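Local atomic coordinates of catechol 1,2 dioxygenase (Acinetobacter radioresistens, PDB entry 2XSU), a protein that probably catalyses the intradiol cleavage of catechol by O2 to cis,cis-muconate, using ferric iron, in the beta-ketoadipate pathway. Residues 130-134 and 161-165; 121-127 and 178-184. The protein carries 1 engineered substitution. All coordinates share one frame. Residue numbers count along the deposited sequence, not the author numbering.

Interaction 1. Residues 130-134 and 161-165; sequences ESDKV and ANSLG
Neither segment forms a helix or strand. Residues 130-134 curl into a tight loop, with Lys133 N donating to Glu130 O at 2.9 Å, before the chain extends at Val134. Asn162 to Gly165 make a type I beta turn, closed by Gly165 N to Asn162 O at 3.0 Å and ending in the positive phi (82°) of Gly165. The loops meet where the Val134 and Ser163 CA atoms lie 6.1 Å apart. Asn162 OD1 also accepts from Leu164 N (2.9 Å), an Asx turn that shapes this connection between strands 155-159 and 180-184, just ahead of the iron ligand Tyr167. Glu130, with chi1 m and chi2 t, reaches into the turn: its OE1 accepts from Ser163 N at 2.9 Å and its OE2 from Ser163 OG at 2.8 Å, so one carboxylate grips backbone and hydroxyl together. Ser163 chi1 is p. Val134 CB packs 3.7 Å from Ser163 CB, and the Lys133 chain passes the hydroxyl, CE 3.9 Å from Ser163 OG.

Interaction 2. Residues 121-127 and 178-184; sequences GFARMDD and NLRRTIL
Arg124 and Asp126, both within 121-127, form a salt bridge, NH2 to OD2 at 2.9 Å and NE to OD1 at 3.0 Å. Two backbone hydrogen bonds cross the contact, Gly121 N to Leu184 O and Leu179 N to Met125 O, both 2.8 Å; the second lies just short of the end where Asp127 meets Asn178. Between them, Arg181 folds back (chi1 and chi2 both m) to give two weak bonds to Arg124 O, from NE at 3.0 Å and NH2 at 3.1 Å, while its NH1 holds Arg180 O at 2.8 Å. Asp127 N donates weakly to Asn178 OD1 (3.0 Å), and a water links Asp127 OD1 (3.2 Å) to Asn178 ND2 (2.8 Å); Asp127 also binds Ser129, and Asn178 binds Gln174. Strands 122-124 and 180-184 run nearly antiparallel (165°), axes 7.0 Å apart, and side chains fill the gap: Ala123 CB lies 3.7 Å from Ile183 CG1, and Met125 CG 3.7 Å from Arg181 CG. Such facing, unpaired strands are as expected of the intradiol dioxygenase beta-sandwich, here near its surface. Arg180 points away, touching the iron ligand Tyr167. Strand 122-124 pairs with strand 190-196, while strand 180-184 lies between strands 118-120 and 155-159.

Overall arrangement
Interaction 2 joins two strands and is partly buried, with Ala123, Met125, Ile183 and the Arg181 chain between them and polar bonds along its length; interaction 1 is a smaller surface contact between two loops, resting mainly on one carboxylate. Both involve the same connections: the chain leaving 121-127 runs on into 130-134, and the loop holding 161-165 leads through Tyr167 to 178-184. They meet directly, Leu179 CD1 packing 3.5 Å from Asn162 CA. Two backbone-to-backbone hydrogen bonds join the segments of interaction 2, without pairing its strands, whereas every hydrogen bond across interaction 1 ends on the Glu130 side chain. Each lies near the iron site without supplying a ligand, Ala161 and Arg180 both touching the iron ligand Tyr167.

Interaction 1. Residues 130-134 and 161-165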
ATOM      1  N   GLU A 130      22.812  29.248   3.219  1.00 15.93           N
ATOM      2  CA  GLU A 130      23.942  28.387   2.852  1.00 15.71           C
ATOM      3  C   GLU A 130      25.026  29.130   2.064  1.00 17.03           C
ATOM      4  O   GLU A 130      25.849  28.501   1.415  1.00 16.55           O
ATOM      5  CB  GLU A 130      23.449  27.187   2.022  1.00 15.33           C
ATOM      6  CG  GLU A 130      22.424  26.318   2.736  1.00 15.33           C
ATOM      7  CD  GLU A 130      22.219  24.962   2.049  1.00 16.59           C
ATOM      8  OE1 GLU A 130      22.012  24.938   0.816  1.00 15.53           O
ATOM      9  OE2 GLU A 130      22.260  23.925   2.750  1.00 18.53           O
ATOM     10  N   SER A 131      25.046  30.458   2.120  1.00 17.94           N
ATOM     11  CA  SER A 131      25.895  31.232   1.218  1.00 19.70           C
ATOM     12  C   SER A 131      27.396  31.004   1.428  1.00 19.82           C
ATOM     13  O   SER A 131      28.184  31.258   0.520  1.00 21.75           O
ATOM     14  CB  SER A 131      25.545  32.722   1.276  1.00 20.22           C
ATOM     15  OG  SER A 131      25.823  33.233   2.581  0.50 21.27           O
ATOM     16  N   ASP A 132      27.775  30.506   2.604  1.00 19.61           N
ATOM     17  CA  ASP A 132      29.193  30.245   2.893  1.00 19.81           C
ATOM     18  C   ASP A 132      29.555  28.778   2.691  1.00 18.85           C
ATOM     19  O   ASP A 132      30.680  28.356   3.018  1.00 18.41           O
ATOM     20  CB  ASP A 132      29.573  30.689   4.315  1.00 21.43           C
ATOM     21  CG  ASP A 132      29.519  32.203   4.510  1.00 24.95           C
ATOM     22  OD1 ASP A 132      29.684  32.988   3.535  1.00 28.57           O
ATOM     23  OD2 ASP A 132      29.310  32.611   5.682  1.00 32.05           O
ATOM     24  N   LYS A 133      28.634  27.981   2.123  1.00 17.06           N
ATOM     25  CA  LYS A 133      28.903  26.542   1.997  1.00 17.28           C
ATOM     26  C   LYS A 133      28.443  25.870   0.711  1.00 16.50           C
ATOM     27  O   LYS A 133      28.549  24.643   0.571  1.00 17.57           O
ATOM     28  CB  LYS A 133      28.367  25.761   3.191  1.00 18.89           C
ATOM     29  CG  LYS A 133      26.861  25.793   3.360  1.00 20.35           C
ATOM     30  CD  LYS A 133      26.519  25.092   4.682  1.00 26.07           C
ATOM     31  CE  LYS A 133      25.032  24.828   4.817  1.00 28.11           C
ATOM     32  NZ  LYS A 133      24.698  24.121   6.116  1.00 29.80           N
ATOM     33  N   VAL A 134      27.954  26.661  -0.222  1.00 15.35           N
ATOM     34  CA  VAL A 134      27.502  26.115  -1.500  1.00 14.76           C
ATOM     35  C   VAL A 134      27.717  27.157  -2.589  1.00 15.05           C
ATOM     36  O   VAL A 134      27.657  28.379  -2.318  1.00 15.81           O
ATOM     37  CB  VAL A 134      26.000  25.645  -1.449  1.00 13.78           C
ATOM     38  CG1 VAL A 134      25.061  26.827  -1.420  1.00 15.23           C
ATOM     39  CG2 VAL A 134      25.699  24.748  -2.631  1.00 13.83           C
ATOM     40  N   ALA A 161      16.721  20.682  -4.515  1.00  9.24           N
ATOM     41  CA  ALA A 161      17.362  20.400  -3.223  1.00  9.32           C
ATOM     42  C   ALA A 161      18.419  21.423  -2.809  1.00  9.77           C
ATOM     43  O   ALA A 161      19.062  22.109  -3.661  1.00 10.35           O
ATOM     44  CB  ALA A 161      17.978  19.000  -3.230  1.00 10.40           C
ATOM     45  N   ASN A 162      18.604  21.509  -1.497  1.00 10.56           N
ATOM     46  CA  ASN A 162      19.690  22.340  -0.931  1.00 11.75           C
ATOM     47  C   ASN A 162      21.061  21.648  -0.985  1.00 12.60           C
ATOM     48  O   ASN A 162      21.214  20.598  -1.640  1.00 11.95           O
ATOM     49  CB  ASN A 162      19.327  22.850   0.487  1.00 12.83           C
ATOM     50  CG  ASN A 162      19.476  21.786   1.570  1.00 13.03           C
ATOM     51  OD1 ASN A 162      19.806  20.613   1.321  1.00 13.76           O
ATOM     52  ND2 ASN A 162      19.242  22.219   2.814  1.00 14.92           N
ATOM     53  N   SER A 163      22.051  22.229  -0.298  1.00 13.11           N
ATOM     54  CA  SER A 163      23.441  21.729  -0.377  1.00 13.37           C
ATOM     55  C   SER A 163      23.651  20.361   0.266  1.00 14.35           C
ATOM     56  O   SER A 163      24.700  19.739   0.043  1.00 14.69           O
ATOM     57  CB  SER A 163      24.429  22.729   0.230  1.00 14.12           C
ATOM     58  OG  SER A 163      24.456  22.629   1.635  1.00 14.89           O
ATOM     59  N   LEU A 164      22.645  19.923   1.031  1.00 15.68           N
ATOM     60  CA  LEU A 164      22.652  18.621   1.707  1.00 16.39           C
ATOM     61  C   LEU A 164      21.768  17.591   0.996  1.00 17.05           C
ATOM     62  O   LEU A 164      21.644  16.430   1.449  1.00 17.50           O
ATOM     63  CB  LEU A 164      22.240  18.779   3.190  1.00 17.02           C
ATOM     64  CG  LEU A 164      22.937  19.876   4.012  1.00 19.11           C
ATOM     65  CD1 LEU A 164      22.476  19.862   5.478  1.00 22.14           C
ATOM     66  CD2 LEU A 164      24.421  19.759   3.938  1.00 23.85           C
ATOM     67  N   GLY A 165      21.146  18.002  -0.117  1.00 15.53           N
ATOM     68  CA  GLY A 165      20.228  17.132  -0.854  1.00 15.30           C
ATOM     69  C   GLY A 165      18.819  17.077  -0.273  1.00 14.36           C
ATOM     70  O   GLY A 165      18.077  16.137  -0.583  1.00 16.01           O
TER

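Interaction 2. Residues 121-127 and 178-184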
ATOM      1  N   GLY A 121       9.664  37.510 -14.415  1.00 14.73           N
ATOM      2  CA  GLY A 121      10.967  37.572 -15.078  1.00 14.35           C
ATOM      3  C   GLY A 121      12.190  37.103 -14.301  1.00 13.97           C
ATOM      4  O   GLY A 121      13.132  36.534 -14.881  1.00 14.05           O
ATOM      5  N   PHE A 122      12.178  37.341 -12.995  1.00 13.21           N
ATOM      6  CA  PHE A 122      13.321  37.040 -12.128  1.00 13.44           C
ATOM      7  C   PHE A 122      12.868  36.585 -10.746  1.00 13.32           C
ATOM      8  O   PHE A 122      11.910  37.148 -10.190  1.00 13.15           O
ATOM      9  CB  PHE A 122      14.214  38.290 -11.972  1.00 13.33           C
ATOM     10  CG  PHE A 122      15.355  38.103 -11.014  1.00 12.59           C
ATOM     11  CD1 PHE A 122      16.610  37.690 -11.473  1.00 13.17           C
ATOM     12  CD2 PHE A 122      15.175  38.327  -9.647  1.00 17.30           C
ATOM     13  CE1 PHE A 122      17.666  37.483 -10.564  1.00 14.84           C
ATOM     14  CE2 PHE A 122      16.208  38.127  -8.742  1.00 17.73           C
ATOM     15  CZ  PHE A 122      17.461  37.695  -9.195  1.00 15.51           C
ATOM     16  N   ALA A 123      13.551  35.594 -10.167  1.00 13.12           N
ATOM     17  CA  ALA A 123      13.337  35.252  -8.758  1.00 12.83           C
ATOM     18  C   ALA A 123      14.637  34.814  -8.146  1.00 13.96           C
ATOM     19  O   ALA A 123      15.420  34.108  -8.807  1.00 14.85           O
ATOM     20  CB  ALA A 123      12.346  34.126  -8.611  1.00 13.52           C
ATOM     21  N   ARG A 124      14.865  35.201  -6.901  1.00 12.98           N
ATOM     22  CA  ARG A 124      15.915  34.554  -6.116  1.00 13.50           C
ATOM     23  C   ARG A 124      15.262  33.427  -5.328  1.00 12.27           C
ATOM     24  O   ARG A 124      14.315  33.642  -4.602  1.00 12.43           O
ATOM     25  CB  ARG A 124      16.665  35.524  -5.188  1.00 14.41           C
ATOM     26  CG  ARG A 124      17.681  34.772  -4.344  1.00 16.71           C
ATOM     27  CD  ARG A 124      18.696  35.653  -3.648  1.00 19.91           C
ATOM     28  NE  ARG A 124      19.610  34.826  -2.879  1.00 16.29           N
ATOM     29  CZ  ARG A 124      20.623  35.293  -2.154  1.00 19.26           C
ATOM     30  NH1 ARG A 124      20.867  36.611  -2.097  1.00 20.70           N
ATOM     31  NH2 ARG A 124      21.369  34.449  -1.463  1.00 17.16           N
ATOM     32  N   MET A 125      15.758  32.193  -5.516  1.00 12.01           N
ATOM     33  CA  MET A 125      15.137  30.990  -4.928  1.00 12.43           C
ATOM     34  C   MET A 125      15.591  30.649  -3.512  1.00 11.69           C
ATOM     35  O   MET A 125      14.859  29.985  -2.773  1.00 12.48           O
ATOM     36  CB  MET A 125      15.436  29.794  -5.835  1.00 11.15           C
ATOM     37  CG  MET A 125      14.881  29.934  -7.264  1.00 10.87           C
ATOM     38  SD  MET A 125      15.176  28.414  -8.219  1.00 13.33           S
ATOM     39  CE  MET A 125      14.152  27.269  -7.291  1.00 13.67           C
ATOM     40  N   ASP A 126      16.807  31.061  -3.124  1.00 12.05           N
ATOM     41  CA  ASP A 126      17.337  30.671  -1.815  1.00 12.52           C
ATOM     42  C   ASP A 126      17.279  31.807  -0.800  1.00 13.33           C
ATOM     43  O   ASP A 126      17.224  32.974  -1.186  1.00 14.68           O
ATOM     44  CB  ASP A 126      18.799  30.211  -1.929  1.00 12.28           C
ATOM     45  CG  ASP A 126      19.748  31.351  -2.289  1.00 11.98           C
ATOM     46  OD1 ASP A 126      19.652  31.891  -3.407  1.00 13.12           O
ATOM     47  OD2 ASP A 126      20.610  31.682  -1.436  1.00 13.97           O
ATOM     48  N   ASP A 127      17.319  31.431   0.475  1.00 15.27           N
ATOM     49  CA  ASP A 127      17.233  32.402   1.580  1.00 16.35           C
ATOM     50  C   ASP A 127      18.627  32.893   2.017  1.00 16.90           C
ATOM     51  O   ASP A 127      18.749  33.703   2.932  1.00 17.75           O
ATOM     52  CB  ASP A 127      16.425  31.828   2.757  1.00 17.49           C
ATOM     53  CG  ASP A 127      17.066  30.600   3.404  1.00 18.60           C
ATOM     54  OD1 ASP A 127      18.208  30.217   3.054  1.00 17.87           O
ATOM     55  OD2 ASP A 127      16.422  29.981   4.293  1.00 22.33           O
ATOM     56  N   ASN A 178      11.619  27.494   0.677  1.00 13.77           N
ATOM     57  CA  ASN A 178      13.020  27.667   0.270  1.00 12.54           C
ATOM     58  C   ASN A 178      13.270  26.818  -0.997  1.00 12.16           C
ATOM     59  O   ASN A 178      12.839  25.656  -1.076  1.00 12.46           O
ATOM     60  CB  ASN A 178      13.976  27.276   1.381  1.00 12.37           C
ATOM     61  CG  ASN A 178      15.396  27.788   1.138  1.00 12.41           C
ATOM     62  OD1 ASN A 178      15.586  28.944   0.742  1.00 13.15           O
ATOM     63  ND2 ASN A 178      16.389  26.936   1.382  1.00 13.40           N
ATOM     64  N   LEU A 179      13.938  27.415  -1.982  1.00 11.82           N
ATOM     65  CA  LEU A 179      14.265  26.756  -3.267  1.00 11.16           C
ATOM     66  C   LEU A 179      13.035  26.276  -4.051  1.00 11.52           C
ATOM     67  O   LEU A 179      13.111  25.287  -4.785  1.00 11.92           O
ATOM     68  CB  LEU A 179      15.293  25.614  -3.038  1.00 11.58           C
ATOM     69  CG  LEU A 179      16.502  26.030  -2.176  1.00 11.49           C
ATOM     70  CD1 LEU A 179      17.397  24.825  -1.867  1.00 13.32           C
ATOM     71  CD2 LEU A 179      17.333  27.130  -2.882  1.00 14.46           C
ATOM     72  N   ARG A 180      11.926  27.005  -3.907  1.00 10.22           N
ATOM     73  CA  ARG A 180      10.714  26.767  -4.702  1.00 11.04           C
ATOM     74  C   ARG A 180      10.164  28.114  -5.145  1.00 11.94           C
ATOM     75  O   ARG A 180       9.846  28.964  -4.309  1.00 11.65           O
ATOM     76  CB  ARG A 180       9.657  26.042  -3.840  1.00 11.09           C
ATOM     77  CG  ARG A 180      10.111  24.706  -3.249  1.00 11.25           C
ATOM     78  CD  ARG A 180       9.044  24.156  -2.290  1.00  9.92           C
ATOM     79  NE  ARG A 180       9.442  22.883  -1.716  1.00 11.71           N
ATOM     80  CZ  ARG A 180       9.318  21.706  -2.332  1.00 10.32           C
ATOM     81  NH1 ARG A 180       8.791  21.655  -3.559  1.00 11.77           N
ATOM     82  NH2 ARG A 180       9.733  20.608  -1.720  1.00 11.62           N
ATOM     83  N   ARG A 181      10.021  28.315  -6.447  1.00 11.16           N
ATOM     84  CA  ARG A 181       9.529  29.587  -6.999  1.00 12.02           C
ATOM     85  C   ARG A 181       8.693  29.381  -8.255  1.00 12.61           C
ATOM     86  O   ARG A 181       8.904  28.415  -9.018  1.00 12.25           O
ATOM     87  CB  ARG A 181      10.672  30.542  -7.325  1.00 11.53           C
ATOM     88  CG  ARG A 181      11.511  31.021  -6.140  1.00 13.00           C
ATOM     89  CD  ARG A 181      10.715  31.913  -5.166  1.00 11.35           C
ATOM     90  NE  ARG A 181      11.637  32.436  -4.148  1.00 12.98           N
ATOM     91  CZ  ARG A 181      11.907  31.852  -2.992  1.00 12.57           C
ATOM     92  NH1 ARG A 181      11.304  30.720  -2.648  1.00 14.60           N
ATOM     93  NH2 ARG A 181      12.788  32.408  -2.139  1.00 15.19           N
ATOM     94  N   THR A 182       7.792  30.333  -8.504  1.00 12.04           N
ATOM     95  CA  THR A 182       7.110  30.437  -9.776  1.00 12.85           C
ATOM     96  C   THR A 182       7.567  31.739 -10.407  1.00 13.69           C
ATOM     97  O   THR A 182       7.446  32.808  -9.774  1.00 13.98           O
ATOM     98  CB  THR A 182       5.577  30.479  -9.586  1.00 13.88           C
ATOM     99  OG1 THR A 182       5.157  29.243  -9.005  1.00 14.27           O
ATOM    100  CG2 THR A 182       4.853  30.713 -10.925  1.00 14.09           C
ATOM    101  N   ILE A 183       8.053  31.639 -11.635  1.00 12.54           N
ATOM    102  CA  ILE A 183       8.549  32.806 -12.400  1.00 13.54           C
ATOM    103  C   ILE A 183       7.717  32.936 -13.681  1.00 14.76           C
ATOM    104  O   ILE A 183       7.637  32.008 -14.480  1.00 15.22           O
ATOM    105  CB  ILE A 183      10.048  32.689 -12.794  1.00 13.56           C
ATOM    106  CG1 ILE A 183      10.928  32.379 -11.593  1.00 15.64           C
ATOM    107  CG2 ILE A 183      10.528  34.005 -13.451  1.00 14.48           C
ATOM    108  CD1 ILE A 183      12.372  31.966 -11.972  1.00 12.83           C
ATOM    109  N   LEU A 184       7.106  34.107 -13.906  1.00 15.08           N
ATOM    110  CA  LEU A 184       6.374  34.303 -15.163  1.00 15.26           C
ATOM    111  C   LEU A 184       7.320  34.892 -16.184  1.00 15.09           C
ATOM    112  O   LEU A 184       8.022  35.857 -15.892  1.00 15.78           O
ATOM    113  CB  LEU A 184       5.153  35.242 -14.974  1.00 14.99           C
ATOM    114  CG  LEU A 184       4.160  34.852 -13.878  1.00 17.07           C
ATOM    115  CD1 LEU A 184       3.084  35.969 -13.664  1.00 18.86           C
ATOM    116  CD2 LEU A 184       3.514  33.504 -14.199  1.00 19.38           C
TER
HETATM  117  O   HOH W   1      19.133  27.557   1.454  1.00 18.95           O